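Local coordinates for protein citrate lyase, subunit 1 (Methanosaeta concilii, PDB 6HXI) that probably forms, together with a partner subunit, an ATP citrate lyase that converts citrate, coenzyme A and ATP into acetyl-CoA and oxaloacetate, at residues C[42-45]-C[46-50]; C[123-127]-C[128-132]; C[236-239]-C[240-244]; C[401-404]-C[405-409]. All coordinates share one frame; numbering follows the deposited sequence.

How the contacts relate
The four contacts follow one another along the chain without overlap. Contacts 1 and 2 both belong to the ATP-grasp part. Contact 1 ends a surface helix and contact 2 closes a beta hairpin; their centres lie about 40 Å apart. Contact 3 is in the loop between strand 209-220 and helix 246-256. Its centre is about 26 Å from that of contact 1 and about 28 Å from that of contact 2. Contact 4 sits in the citrate-binding part, its centre about 62 Å from that of contact 1. The side chain of Pro405 in contact 4 is about 11 Å from a bound citrate. Contacts 2, 3 and 4 also meet the partner alpha-type subunit.

Contact 1 of 4, residues C[42-45]-C[46-50]; sequences EGLE and AENPW
Glu42 and Ala46 pair in the last turns of surface helix 41-47 in the ATP-grasp part. Glu42 O accepts from Ala46 N at 3.2 Å. Next, Gly43 O takes the Glu47 amide, 2.9 Å from its N. Ala46 N adds a weak second bond to this oxygen. The Glu47 chain starts over the same carbonyl, its CG 3.2 Å from Gly43 O. Beyond CG it runs extended.

Leu44 O is the last of the three successive i to i+4 acceptors here, and Asn48 N lies 2.8 Å from it. Asn48 is the first residue to leave helical backbone angles, so this bond marks the C-terminal end of the helix. With CG trans to the backbone N (chi1 -170°), Leu44 brings CD1 to 3.9 Å from Glu47 OE1, where the two side chains cross at about a right angle. Leu44 also packs on Ala33 and Val35, which seats the helix against strand 33-35.

The side chain of Glu45 starts away from the residues that follow, though its CB stays close to Ala46 N. Its OE1 takes a weak hydrogen bond from Trp79 NE1, and OE2 has a long, weak ion pair with Lys52. At the backbone, Glu45 O stands 3.1 Å from Asn48 O, two acceptors with no hydrogen bond between them.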
loop_
_atom_site.group_PDB
_atom_site.type_symbol
_atom_site.label_atom_id
_atom_site.label_comp_id
_atom_site.label_asym_id
_atom_site.label_seq_id
_atom_site.Cartn_x
_atom_site.Cartn_y
_atom_site.Cartn_z
ATOM N N GLU C 42 44.188 -54.483 24.294
ATOM C CA GLU C 42 45.337 -53.785 23.696
ATOM C C GLU C 42 45.122 -52.275 23.528
ATOM O O GLU C 42 46.097 -51.519 23.537
ATOM C CB GLU C 42 45.737 -54.434 22.359
ATOM C CG GLU C 42 46.222 -55.870 22.492
ATOM C CD GLU C 42 46.270 -56.652 21.195
ATOM O OE1 GLU C 42 45.230 -56.721 20.499
ATOM O OE2 GLU C 42 47.341 -57.227 20.893
ATOM N N GLY C 43 43.864 -51.861 23.368
ATOM C CA GLY C 43 43.483 -50.460 23.237
ATOM C C GLY C 43 43.590 -49.743 24.569
ATOM O O GLY C 43 44.161 -48.651 24.645
ATOM N N LEU C 44 43.063 -50.394 25.635
ATOM C CA LEU C 44 43.083 -49.948 27.033
ATOM C C LEU C 44 44.526 -49.945 27.558
ATOM O O LEU C 44 44.875 -49.105 28.379
ATOM C CB LEU C 44 42.208 -50.895 27.877
ATOM C CG LEU C 44 41.890 -50.494 29.318
ATOM C CD1 LEU C 44 40.726 -49.515 29.375
ATOM C CD2 LEU C 44 41.570 -51.717 30.142
ATOM N N GLU C 45 45.353 -50.882 27.073
ATOM C CA GLU C 45 46.772 -51.024 27.406
ATOM C C GLU C 45 47.576 -49.851 26.818
ATOM O O GLU C 45 48.552 -49.412 27.426
ATOM C CB GLU C 45 47.288 -52.346 26.836
ATOM C CG GLU C 45 48.236 -53.093 27.746
ATOM C CD GLU C 45 48.694 -54.398 27.132
ATOM O OE1 GLU C 45 47.941 -55.395 27.220
ATOM O OE2 GLU C 45 49.790 -54.414 26.526
ATOM N N ALA C 46 47.161 -49.360 25.627
ATOM C CA ALA C 46 47.757 -48.224 24.916
ATOM C C ALA C 46 47.245 -46.908 25.511
ATOM O O ALA C 46 47.925 -45.887 25.428
ATOM C CB ALA C 46 47.411 -48.297 23.439
ATOM N N GLU C 47 46.040 -46.950 26.110
ATOM C CA GLU C 47 45.394 -45.827 26.792
ATOM C C GLU C 47 45.990 -45.671 28.204
ATOM O O GLU C 47 46.134 -44.547 28.690
ATOM C CB GLU C 47 43.867 -46.056 26.879
ATOM C CG GLU C 47 43.101 -45.759 25.591
ATOM C CD GLU C 47 41.702 -46.343 25.433
ATOM O OE1 GLU C 47 41.238 -47.079 26.335
ATOM O OE2 GLU C 47 41.070 -46.068 24.386
ATOM N N ASN C 48 46.344 -46.802 28.854
ATOM C CA ASN C 48 46.904 -46.833 30.207
ATOM C C ASN C 48 48.263 -47.537 30.243
ATOM O O ASN C 48 48.312 -48.752 30.461
ATOM C CB ASN C 48 45.935 -47.499 31.191
ATOM C CG ASN C 48 44.517 -47.031 31.100
ATOM O OD1 ASN C 48 43.638 -47.741 30.592
ATOM N ND2 ASN C 48 44.271 -45.822 31.582
ATOM N N PRO C 49 49.384 -46.797 30.038
ATOM C CA PRO C 49 50.704 -47.448 30.080
ATOM C C PRO C 49 51.054 -47.953 31.480
ATOM O O PRO C 49 51.656 -49.018 31.594
ATOM C CB PRO C 49 51.665 -46.352 29.600
ATOM C CG PRO C 49 50.791 -45.265 29.029
ATOM C CD PRO C 49 49.514 -45.351 29.777
ATOM N N TRP C 50 50.602 -47.230 32.538
ATOM C CA TRP C 50 50.802 -47.563 33.958
ATOM C C TRP C 50 50.418 -49.013 34.337
ATOM O O TRP C 50 50.969 -49.546 35.299
ATOM C CB TRP C 50 50.075 -46.553 34.870
ATOM C CG TRP C 50 48.585 -46.529 34.697
ATOM C CD1 TRP C 50 47.869 -45.685 33.901
ATOM C CD2 TRP C 50 47.627 -47.392 35.335
ATOM N NE1 TRP C 50 46.523 -45.957 34.009
ATOM C CE2 TRP C 50 46.347 -47.011 34.871
ATOM C CE3 TRP C 50 47.726 -48.454 36.257
ATOM C CZ2 TRP C 50 45.172 -47.657 35.290
ATOM C CZ3 TRP C 50 46.566 -49.094 36.667
ATOM C CH2 TRP C 50 45.306 -48.685 36.200
#

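Contact 2 of 4, residues C[123-127]-C[128-132]; sequences SSDYE and GDNIF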
loop_
_atom_site.group_PDB
_atom_site.type_symbol
_atom_site.label_atom_id
_atom_site.label_comp_id
_atom_site.label_asym_id
_atom_site.label_seq_id
_atom_site.Cartn_x
_atom_site.Cartn_y
_atom_site.Cartn_z
ATOM N N SER C 123 24.839 -39.020 52.883
ATOM C CA SER C 123 23.455 -39.315 52.549
ATOM C C SER C 123 22.648 -38.087 52.929
ATOM O O SER C 123 23.113 -37.279 53.729
ATOM C CB SER C 123 22.981 -40.495 53.391
ATOM O OG SER C 123 22.010 -41.243 52.686
ATOM N N SER C 124 21.430 -37.947 52.406
ATOM C CA SER C 124 20.614 -36.802 52.782
ATOM C C SER C 124 19.341 -37.187 53.514
ATOM O O SER C 124 18.816 -38.279 53.296
ATOM C CB SER C 124 20.285 -35.969 51.559
ATOM O OG SER C 124 21.457 -35.463 50.948
ATOM N N ASP C 125 18.856 -36.290 54.387
ATOM C CA ASP C 125 17.593 -36.429 55.119
ATOM C C ASP C 125 16.734 -35.191 54.829
ATOM O O ASP C 125 17.191 -34.345 54.071
ATOM C CB ASP C 125 17.799 -36.711 56.629
ATOM C CG ASP C 125 18.405 -35.613 57.505
ATOM O OD1 ASP C 125 18.539 -34.459 57.027
ATOM O OD2 ASP C 125 18.737 -35.908 58.673
ATOM N N TYR C 126 15.520 -35.063 55.407
ATOM C CA TYR C 126 14.655 -33.908 55.103
ATOM C C TYR C 126 15.208 -32.538 55.556
ATOM O O TYR C 126 14.737 -31.514 55.071
ATOM C CB TYR C 126 13.219 -34.102 55.654
ATOM C CG TYR C 126 12.491 -35.341 55.174
ATOM C CD1 TYR C 126 12.117 -35.485 53.838
ATOM C CD2 TYR C 126 12.077 -36.319 56.071
ATOM C CE1 TYR C 126 11.438 -36.621 53.391
ATOM C CE2 TYR C 126 11.383 -37.452 55.640
ATOM C CZ TYR C 126 11.056 -37.593 54.300
ATOM O OH TYR C 126 10.368 -38.695 53.871
ATOM N N GLU C 127 16.190 -32.515 56.468
ATOM C CA GLU C 127 16.726 -31.264 57.029
ATOM C C GLU C 127 18.093 -30.856 56.462
ATOM O O GLU C 127 18.521 -29.711 56.630
ATOM C CB GLU C 127 16.767 -31.332 58.572
ATOM C CG GLU C 127 15.435 -31.685 59.225
ATOM C CD GLU C 127 15.477 -32.232 60.645
ATOM O OE1 GLU C 127 14.385 -32.405 61.233
ATOM O OE2 GLU C 127 16.583 -32.542 61.151
ATOM N N GLY C 128 18.752 -31.786 55.785
ATOM C CA GLY C 128 20.043 -31.553 55.160
ATOM C C GLY C 128 20.756 -32.826 54.779
ATOM O O GLY C 128 20.121 -33.809 54.398
ATOM N N ASP C 129 22.089 -32.801 54.873
ATOM C CA ASP C 129 22.975 -33.926 54.552
ATOM C C ASP C 129 23.639 -34.448 55.811
ATOM O O ASP C 129 23.939 -33.672 56.720
ATOM C CB ASP C 129 24.038 -33.502 53.526
ATOM C CG ASP C 129 23.469 -32.701 52.361
ATOM O OD1 ASP C 129 22.416 -33.108 51.819
ATOM O OD2 ASP C 129 24.071 -31.663 52.002
ATOM N N ASN C 130 23.843 -35.763 55.882
ATOM C CA ASN C 130 24.500 -36.385 57.024
ATOM C C ASN C 130 25.804 -37.033 56.584
ATOM O O ASN C 130 25.808 -37.800 55.626
ATOM C CB ASN C 130 23.582 -37.402 57.695
ATOM C CG ASN C 130 22.321 -36.798 58.247
ATOM O OD1 ASN C 130 22.355 -35.910 59.100
ATOM N ND2 ASN C 130 21.174 -37.262 57.758
ATOM N N ILE C 131 26.908 -36.683 57.258
ATOM C CA ILE C 131 28.239 -37.249 57.023
ATOM C C ILE C 131 28.490 -38.284 58.126
ATOM O O ILE C 131 28.302 -37.983 59.299
ATOM C CB ILE C 131 29.349 -36.153 56.977
ATOM C CG1 ILE C 131 29.002 -35.052 55.925
ATOM C CG2 ILE C 131 30.749 -36.781 56.725
ATOM C CD1 ILE C 131 29.831 -33.795 55.989
ATOM N N PHE C 132 28.883 -39.494 57.747
ATOM C CA PHE C 132 29.164 -40.595 58.673
ATOM C C PHE C 132 30.644 -40.920 58.609
ATOM O O PHE C 132 31.206 -40.979 57.513
ATOM C CB PHE C 132 28.298 -41.830 58.346
ATOM C CG PHE C 132 26.816 -41.535 58.326
ATOM C CD1 PHE C 132 26.080 -41.504 59.503
ATOM C CD2 PHE C 132 26.162 -41.254 57.135
ATOM C CE1 PHE C 132 24.710 -41.200 59.489
ATOM C CE2 PHE C 132 24.795 -40.945 57.122
ATOM C CZ PHE C 132 24.078 -40.930 58.298
#
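Asp125 OD1 is gripped by two backbone amides at the tip of the beta hairpin formed by strands 118-125 and 128-134. Glu127 N donates to it from 3.1 Å, making an Asx turn. Gly128 N adds a weak bond to the same oxygen. Asp125 carries CG between its backbone N and carbonyl carbon (chi1 67°), which folds the carboxylate back over the turn.

The other oxygen, OD2, accepts from Asn130 ND2 at 2.9 Å. This bond is nearly straight, 172° at the hydrogen. It lies in the amide plane of Asn130 but reaches the carboxylate from above, because the two flat groups stand 85° apart. Asn130 OD1 is taken by His152, so both ends of the amide are fixed.

The face of the sheet with Ser124 and Asp129 has its own bond. Ser124 OG donates to Asp129 OD1 at 2.7 Å, on the anti side and somewhat out of the carboxylate plane. Tyr190 OH also bonds Ser124 OG, and Trp187 NE1 holds Asp129 OD2. Arg119 and Arg122 of the neighbouring alpha-type subunit form long, weak ion pairs with Asp129. They would probably favour its charged form.

Between the strands, Ser123 and Asn130 form an antiparallel hydrogen-bonded pair. Asn130 N lies 2.7 Å from Ser123 O, and Ser123 N 3.2 Å from Asn130 O. Asp125 N bonds Gly128 O at 2.8 Å. Beyond them, the Phe132 ring turns its edge to Ser123, with CE2 4.2 Å from CB.

Contact 3 of 4, residues C[236-239]-C[240-244]; sequences FPEP and FGRTP
Glu238 and Arg242 form a salt bridge, with Glu238 OE1 2.8 Å from Arg242 NH1. The carboxylate comes to the edge of the guanidinium group, and the two planes are turned 80° apart. Glu238 reaches this place through a bend at chi2 (-79°), which swings CD over toward the arginine. On the far nitrogen, NH2, Arg242 has a second acid, Glu248, and a hydrogen bond to Ile266 O. An alanine in place of Glu238 would take away the carboxylate, and NH1 would probably lose its acidic partner here while NH2 kept Glu248.

Only one backbone hydrogen bond joins the two segments, and it is weak: Arg242 N to Pro239 O, at 3.4 Å. It spans a four-residue turn through Gly241, whose phi is positive (101°). A CB at these angles would be jammed against the carbonyl O of Phe240, which glycine avoids. The turn lies in the loop that leads from strand 209-220 of the ATP-grasp part to helix 246-256 of the citrate-binding part.

The rest is van der Waals packing. Pro239 CG rests 3.5 Å from Arg242 CD, so the proline ring lies against the stem of the arginine. Glu238 CG meets Pro244 CG at 3.9 Å. The Phe240 ring meets Phe64 edge-to-face, beside Val94 and Ile96 of strand 93-96. Pro239 also packs on Ser270 of the neighbouring alpha-type subunit.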
loop_
_atom_site.group_PDB
_atom_site.type_symbol
_atom_site.label_atom_id
_atom_site.label_comp_id
_atom_site.label_asym_id
_atom_site.label_seq_id
_atom_site.Cartn_x
_atom_site.Cartn_y
_atom_site.Cartn_z
ATOM N N PHE C 236 24.739 -44.322 33.141
ATOM C CA PHE C 236 24.154 -45.123 34.217
ATOM C C PHE C 236 24.088 -46.616 33.855
ATOM O O PHE C 236 23.553 -46.976 32.803
ATOM C CB PHE C 236 22.778 -44.586 34.671
ATOM C CG PHE C 236 22.763 -43.193 35.261
ATOM C CD1 PHE C 236 23.441 -42.912 36.441
ATOM C CD2 PHE C 236 22.016 -42.182 34.675
ATOM C CE1 PHE C 236 23.421 -41.627 36.991
ATOM C CE2 PHE C 236 21.980 -40.904 35.235
ATOM C CZ PHE C 236 22.695 -40.634 36.384
ATOM N N PRO C 237 24.659 -47.497 34.695
ATOM C CA PRO C 237 24.617 -48.930 34.376
ATOM C C PRO C 237 23.294 -49.590 34.763
ATOM O O PRO C 237 22.569 -49.075 35.614
ATOM C CB PRO C 237 25.768 -49.496 35.203
ATOM C CG PRO C 237 25.858 -48.604 36.395
ATOM C CD PRO C 237 25.369 -47.243 35.968
ATOM N N GLU C 238 22.996 -50.751 34.159
ATOM C CA GLU C 238 21.799 -51.518 34.513
ATOM C C GLU C 238 22.124 -52.312 35.792
ATOM O O GLU C 238 23.297 -52.657 35.987
ATOM C CB GLU C 238 21.392 -52.483 33.373
ATOM C CG GLU C 238 20.819 -51.803 32.134
ATOM C CD GLU C 238 19.371 -51.351 32.193
ATOM O OE1 GLU C 238 18.548 -51.900 31.424
ATOM O OE2 GLU C 238 19.063 -50.417 32.968
ATOM N N PRO C 239 21.145 -52.634 36.679
ATOM C CA PRO C 239 21.483 -53.450 37.864
ATOM C C PRO C 239 21.959 -54.854 37.471
ATOM O O PRO C 239 21.672 -55.298 36.353
ATOM C CB PRO C 239 20.177 -53.497 38.657
ATOM C CG PRO C 239 19.127 -53.223 37.670
ATOM C CD PRO C 239 19.702 -52.317 36.640
ATOM N N PHE C 240 22.717 -55.527 38.363
ATOM C CA PHE C 240 23.257 -56.866 38.113
ATOM C C PHE C 240 22.165 -57.860 37.702
ATOM O O PHE C 240 21.083 -57.880 38.297
ATOM C CB PHE C 240 24.063 -57.384 39.320
ATOM C CG PHE C 240 24.518 -58.825 39.225
ATOM C CD1 PHE C 240 25.528 -59.196 38.343
ATOM C CD2 PHE C 240 23.938 -59.810 40.020
ATOM C CE1 PHE C 240 25.952 -60.527 38.258
ATOM C CE2 PHE C 240 24.357 -61.142 39.927
ATOM C CZ PHE C 240 25.361 -61.490 39.049
ATOM N N GLY C 241 22.459 -58.639 36.666
ATOM C CA GLY C 241 21.539 -59.630 36.130
ATOM C C GLY C 241 20.829 -59.178 34.867
ATOM O O GLY C 241 20.847 -59.904 33.864
ATOM N N ARG C 242 20.192 -57.978 34.885
ATOM C CA ARG C 242 19.481 -57.519 33.690
ATOM C C ARG C 242 20.415 -56.819 32.693
ATOM O O ARG C 242 21.418 -56.194 33.061
ATOM C CB ARG C 242 18.219 -56.701 34.011
ATOM C CG ARG C 242 18.410 -55.224 34.307
ATOM C CD ARG C 242 17.211 -54.633 35.037
ATOM N NE ARG C 242 15.952 -54.702 34.287
ATOM C CZ ARG C 242 15.584 -53.846 33.337
ATOM N NH1 ARG C 242 16.395 -52.860 32.969
ATOM N NH2 ARG C 242 14.415 -53.985 32.728
ATOM N N THR C 243 20.086 -57.011 31.416
ATOM C CA THR C 243 20.777 -56.522 30.229
ATOM C C THR C 243 20.090 -55.249 29.703
ATOM O O THR C 243 18.862 -55.159 29.811
ATOM C CB THR C 243 20.834 -57.662 29.160
ATOM O OG1 THR C 243 21.301 -57.149 27.907
ATOM C CG2 THR C 243 19.482 -58.371 28.945
ATOM N N PRO C 244 20.830 -54.271 29.103
ATOM C CA PRO C 244 20.158 -53.074 28.557
ATOM C C PRO C 244 19.098 -53.393 27.493
ATOM O O PRO C 244 19.253 -54.348 26.718
ATOM C CB PRO C 244 21.315 -52.247 27.974
ATOM C CG PRO C 244 22.527 -52.719 28.704
ATOM C CD PRO C 244 22.293 -54.189 28.897
#

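Contact 4 of 4, residues C[401-404]-C[405-409]; sequences QVHG and PETHM
His403 and Thr407 take nearly the same first torsion. His403 has CG opposite its carbonyl carbon (chi1 -58°), and Thr407 places OG1 likewise (chi1 -57°). This brings His403 ND1 to 3.0 Å from Thr407 OG1, a hydrogen bond in which either could be the donor. The hydroxyl meets the ring at its edge, in plane. Thr407 CG2 lies alongside, 3.5 Å from His403 ND1.

At the opposite nitrogen, His403 NE2 donates to Gln401 OE1 at 2.8 Å. An asparagine at His403 would probably be too short to span both partners, leaving Thr407 OG1 or Gln401 OE1 without its mate.

The backbone makes a type I beta turn from Gly404 to Thr407. Thr407 N bonds Gly404 O at 3.2 Å. Glu406 bends at chi2 (-69°) and curls back, so that OE1 accepts from Gly404 N at 3.0 Å. The turn follows strand 400-403, the outermost strand, within this chain, of the parallel sheet in the citrate-binding part. The bond from NE2 to Gln401 OE1 places a proton on NE2, and bonds at both ring nitrogens would probably hold the imidazole in this orientation.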
loop_
_atom_site.group_PDB
_atom_site.type_symbol
_atom_site.label_atom_id
_atom_site.label_comp_id
_atom_site.label_asym_id
_atom_site.label_seq_id
_atom_site.Cartn_x
_atom_site.Cartn_y
_atom_site.Cartn_z
ATOM N N GLN C 401 -12.747 -53.728 25.717
ATOM C CA GLN C 401 -13.688 -53.425 26.805
ATOM C C GLN C 401 -13.389 -52.020 27.313
ATOM O O GLN C 401 -12.308 -51.797 27.855
ATOM C CB GLN C 401 -13.537 -54.448 27.937
ATOM C CG GLN C 401 -14.652 -55.483 28.003
ATOM C CD GLN C 401 -14.851 -55.938 29.426
ATOM O OE1 GLN C 401 -15.175 -55.143 30.321
ATOM N NE2 GLN C 401 -14.662 -57.226 29.671
ATOM N N VAL C 402 -14.328 -51.068 27.097
ATOM C CA VAL C 402 -14.141 -49.637 27.415
ATOM C C VAL C 402 -14.979 -49.164 28.618
ATOM O O VAL C 402 -16.204 -49.326 28.635
ATOM C CB VAL C 402 -14.364 -48.758 26.159
ATOM C CG1 VAL C 402 -14.278 -47.261 26.487
ATOM C CG2 VAL C 402 -13.367 -49.124 25.060
ATOM N N HIS C 403 -14.283 -48.574 29.619
ATOM C CA HIS C 403 -14.845 -48.094 30.887
ATOM C C HIS C 403 -14.456 -46.662 31.180
ATOM O O HIS C 403 -13.441 -46.179 30.688
ATOM C CB HIS C 403 -14.386 -48.982 32.062
ATOM C CG HIS C 403 -14.754 -50.421 31.917
ATOM N ND1 HIS C 403 -15.813 -50.961 32.613
ATOM C CD2 HIS C 403 -14.194 -51.383 31.151
ATOM C CE1 HIS C 403 -15.864 -52.236 32.260
ATOM N NE2 HIS C 403 -14.909 -52.536 31.380
ATOM N N GLY C 404 -15.251 -46.014 32.017
ATOM C CA GLY C 404 -15.040 -44.634 32.428
ATOM C C GLY C 404 -15.045 -44.462 33.935
ATOM O O GLY C 404 -14.886 -45.445 34.666
ATOM N N PRO C 405 -15.250 -43.207 34.422
ATOM C CA PRO C 405 -15.236 -42.950 35.879
ATOM C C PRO C 405 -16.289 -43.676 36.713
ATOM O O PRO C 405 -16.155 -43.702 37.932
ATOM C CB PRO C 405 -15.412 -41.425 35.969
ATOM C CG PRO C 405 -14.996 -40.897 34.626
ATOM C CD PRO C 405 -15.466 -41.951 33.669
ATOM N N GLU C 406 -17.326 -44.251 36.072
ATOM C CA GLU C 406 -18.410 -45.005 36.728
ATOM C C GLU C 406 -17.929 -46.375 37.258
ATOM O O GLU C 406 -18.476 -46.901 38.235
ATOM C CB GLU C 406 -19.637 -45.141 35.792
ATOM C CG GLU C 406 -19.476 -46.093 34.603
ATOM C CD GLU C 406 -18.526 -45.714 33.475
ATOM O OE1 GLU C 406 -18.082 -46.631 32.745
ATOM O OE2 GLU C 406 -18.236 -44.507 33.309
ATOM N N THR C 407 -16.904 -46.944 36.600
ATOM C CA THR C 407 -16.265 -48.209 36.955
ATOM C C THR C 407 -15.137 -47.859 37.917
ATOM O O THR C 407 -14.416 -46.869 37.702
ATOM C CB THR C 407 -15.704 -48.878 35.684
ATOM O OG1 THR C 407 -16.757 -49.050 34.743
ATOM C CG2 THR C 407 -15.034 -50.207 35.958
ATOM N N HIS C 408 -14.982 -48.680 38.967
ATOM C CA HIS C 408 -13.924 -48.539 39.963
ATOM C C HIS C 408 -12.569 -48.676 39.241
ATOM O O HIS C 408 -12.420 -49.534 38.372
ATOM C CB HIS C 408 -14.129 -49.575 41.089
ATOM C CG HIS C 408 -12.977 -49.721 42.030
ATOM N ND1 HIS C 408 -12.337 -48.616 42.575
ATOM C CD2 HIS C 408 -12.394 -50.845 42.508
ATOM C CE1 HIS C 408 -11.372 -49.100 43.344
ATOM N NE2 HIS C 408 -11.380 -50.439 43.352
ATOM N N MET C 409 -11.626 -47.789 39.546
ATOM C CA MET C 409 -10.317 -47.699 38.867
ATOM C C MET C 409 -9.677 -49.043 38.485
ATOM O O MET C 409 -9.366 -49.267 37.313
ATOM C CB MET C 409 -9.314 -46.851 39.665
ATOM C CG MET C 409 -8.075 -46.488 38.861
ATOM S SD MET C 409 -6.848 -45.569 39.803
ATOM C CE MET C 409 -6.030 -46.880 40.668
#